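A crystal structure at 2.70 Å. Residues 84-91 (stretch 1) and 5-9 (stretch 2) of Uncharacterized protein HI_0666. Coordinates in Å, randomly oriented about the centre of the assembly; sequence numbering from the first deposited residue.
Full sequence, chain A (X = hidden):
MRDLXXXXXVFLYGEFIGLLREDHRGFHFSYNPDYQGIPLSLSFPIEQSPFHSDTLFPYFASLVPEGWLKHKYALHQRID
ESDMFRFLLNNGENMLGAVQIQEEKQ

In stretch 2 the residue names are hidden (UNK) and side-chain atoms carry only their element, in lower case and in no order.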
# COMPACT_ATOMS: atom_id res chain seq x y z
N MET A 84 7.95 5.59 -0.92
CA MET A 84 6.83 5.12 -1.72
C MET A 84 5.62 4.71 -0.91
O MET A 84 4.51 5.12 -1.23
CB MET A 84 7.31 4.01 -2.64
CG MET A 84 8.06 4.67 -3.77
SD MET A 84 8.69 3.61 -5.03
CE MET A 84 7.29 2.68 -5.60
N PHE A 85 5.82 3.95 0.16
CA PHE A 85 4.72 3.60 1.05
C PHE A 85 4.16 4.86 1.66
O PHE A 85 2.98 4.95 1.92
CB PHE A 85 5.18 2.63 2.16
CG PHE A 85 4.06 2.21 3.10
CD1 PHE A 85 3.07 1.35 2.67
CD2 PHE A 85 4.00 2.67 4.38
CE1 PHE A 85 2.05 0.96 3.50
CE2 PHE A 85 2.97 2.27 5.23
CZ PHE A 85 1.99 1.40 4.79
N ARG A 86 5.01 5.85 1.90
CA ARG A 86 4.50 7.10 2.47
C ARG A 86 3.61 7.81 1.42
O ARG A 86 2.54 8.29 1.72
CB ARG A 86 5.65 7.99 2.94
CG ARG A 86 5.31 8.92 4.10
CD ARG A 86 6.49 9.83 4.50
NE ARG A 86 7.83 9.29 4.18
CZ ARG A 86 8.43 8.27 4.81
NH1 ARG A 86 7.83 7.62 5.80
NH2 ARG A 86 9.64 7.88 4.41
N PHE A 87 4.05 7.83 0.17
CA PHE A 87 3.29 8.47 -0.87
C PHE A 87 1.94 7.78 -0.98
O PHE A 87 0.89 8.43 -0.93
CB PHE A 87 4.00 8.38 -2.18
CG PHE A 87 3.17 8.84 -3.32
CD1 PHE A 87 3.27 10.12 -3.79
CD2 PHE A 87 2.28 7.98 -3.91
CE1 PHE A 87 2.48 10.55 -4.84
CE2 PHE A 87 1.47 8.39 -4.97
CZ PHE A 87 1.58 9.68 -5.42
N LEU A 88 1.96 6.46 -1.06
CA LEU A 88 0.69 5.72 -1.08
C LEU A 88 -0.23 6.20 0.03
O LEU A 88 -1.41 6.42 -0.22
CB LEU A 88 0.89 4.20 -1.02
CG LEU A 88 1.59 3.73 -2.30
CD1 LEU A 88 1.92 2.25 -2.22
CD2 LEU A 88 0.77 4.07 -3.54
N LEU A 89 0.31 6.39 1.23
CA LEU A 89 -0.50 6.81 2.38
C LEU A 89 -0.94 8.26 2.29
O LEU A 89 -2.07 8.57 2.63
CB LEU A 89 0.26 6.60 3.67
CG LEU A 89 0.44 5.17 4.15
CD1 LEU A 89 1.32 5.19 5.40
CD2 LEU A 89 -0.91 4.57 4.46
N ASN A 90 -0.07 9.14 1.80
CA ASN A 90 -0.45 10.54 1.65
C ASN A 90 -1.36 10.88 0.51
O ASN A 90 -1.93 11.95 0.54
CB ASN A 90 0.77 11.41 1.49
CG ASN A 90 1.67 11.37 2.71
OD1 ASN A 90 1.19 11.15 3.84
ND2 ASN A 90 2.98 11.53 2.49
N ASN A 91 -1.49 10.03 -0.51
CA ASN A 91 -2.45 10.34 -1.56
C ASN A 91 -2.84 9.28 -2.56
O ASN A 91 -2.57 9.47 -3.73
CB ASN A 91 -1.99 11.60 -2.34
CG ASN A 91 -0.51 11.71 -2.49
OD1 ASN A 91 0.22 10.75 -2.43
ND2 ASN A 91 -0.05 12.91 -2.72
N UNK A 5 4.60 0.45 13.21
CA UNK A 5 4.62 1.71 12.49
C UNK A 5 3.31 1.78 11.68
O UNK A 5 2.22 1.77 12.26
c UNK A 5 6.38 3.38 11.63
c UNK A 5 7.07 1.03 12.07
c UNK A 5 5.92 1.92 11.61
N UNK A 6 3.43 1.75 10.35
CA UNK A 6 2.47 2.39 9.46
C UNK A 6 1.43 1.43 8.85
O UNK A 6 1.76 0.36 8.33
c UNK A 6 3.38 5.50 9.06
n UNK A 6 3.32 6.37 7.89
c UNK A 6 4.17 4.21 8.81
c UNK A 6 2.61 7.50 7.82
n UNK A 6 2.61 8.24 6.71
n UNK A 6 1.89 7.90 8.86
c UNK A 6 3.26 3.09 8.35
N UNK A 7 0.17 1.84 8.91
CA UNK A 7 -0.93 1.03 8.45
C UNK A 7 -1.85 1.85 7.51
O UNK A 7 -2.08 3.04 7.74
o UNK A 7 -2.77 -0.33 9.33
c UNK A 7 -1.69 0.53 9.68
N UNK A 8 -2.38 1.22 6.46
CA UNK A 8 -3.36 1.84 5.55
C UNK A 8 -4.50 0.89 5.27
O UNK A 8 -4.28 -0.27 4.93
N UNK A 9 -5.73 1.34 5.45
CA UNK A 9 -6.89 0.58 5.02
C UNK A 9 -6.96 0.66 3.49
O UNK A 9 -6.76 1.72 2.90
n UNK A 9 -12.23 1.45 7.67
c UNK A 9 -8.66 0.62 6.93
c UNK A 9 -10.92 0.90 8.14
c UNK A 9 -9.69 1.59 7.53
c UNK A 9 -8.19 1.15 5.59

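Position 5 carries three side-chain carbons and no heteroatom. One carbon is bonded to CA and bears the other two, so the side chain branches at CB, and the residue is Val5. Its CA-to-CB bond points sideways to the helix, and the nearest approach is 7.0 Å, from Val5 CB to Phe85 CE2, so it takes no part in the contact. The peptide bond before it is cis. The short branched hydrocarbon is exposed, and the contact gives no reason specific to valine.

Position 6 has seven side-chain atoms: three carbons in a row, a nitrogen, then a carbon carrying two more nitrogens. This planar, three-nitrogen end is a guanidinium, and the residue is Arg6. Its CA-to-CB bond points toward the helix, and CB meets the edge of the Phe85 ring, near its plane, with 3.2 Å between Arg6 CB and Phe85 CE2. From there the chain bends, with chi1 and chi2 both m, and the guanidinium lies with one face over Leu89, where Arg6 NE is 3.4 Å from Leu89 CD1. Farther out, Arg6 NH2 lies 3.8 Å from Arg86 CG and 4.3 Å from Asn90 OD1, the latter at the guanidinium edge. Arginine suits such a place because its long aliphatic part can pack against hydrophobic neighbours, while the flat face of its charged end tolerates a methyl group; its edge is where polar partners of a guanidinium usually lie.

Position 7 shows one carbon followed by one oxygen, the hydroxymethyl group of serine: Ser7. Its CA-to-CB bond points away from the helix, and the hydroxyl is hydrogen-bonded elsewhere in the structure, which satisfies a polar group in a buried setting. What stretch 1 meets here is backbone, with Leu89 CD2 3.8 Å from Ser7 O.

Position 8 has no side-chain atoms at all and is therefore Gly8. Leu89 CD2 sits 3.8 Å from Gly8 CA, and the two CA atoms of this pair are 6.6 Å apart. A CB in ideal position would point toward the helix and come within 2.9 Å of Leu89 CD2, a clash. The bare backbone thus leaves room for the leucine methyl.

Position 9 has four carbons in a row ending in a nitrogen, an unbranched amine chain: Lys9. Its CA-to-CB bond points away from the helix, and the nearest approach is 8.1 Å, from Lys9 CB to Leu89 CD2. The residue is partly exposed, a setting in which a charged amine can meet solvent.

The contact is small, 274 Å² summed over both sides, and works by packing, with no hydrogen bond between the stretches. Phe85 and Leu89 stand one helical turn apart, a spacing reinforced by the 3.1 Å backbone hydrogen bond from Leu89 N to Phe85 O, and both direct their CA-to-CB bonds toward stretch 2. Arg6 spans the two, contributing the largest covered area, while Leu89 also reaches the backbone of Ser7 and Gly8. A long side chain at one position and none at another together fit stretch 2 to the helix.

Stretch 2, residues 5-9: VRSGK
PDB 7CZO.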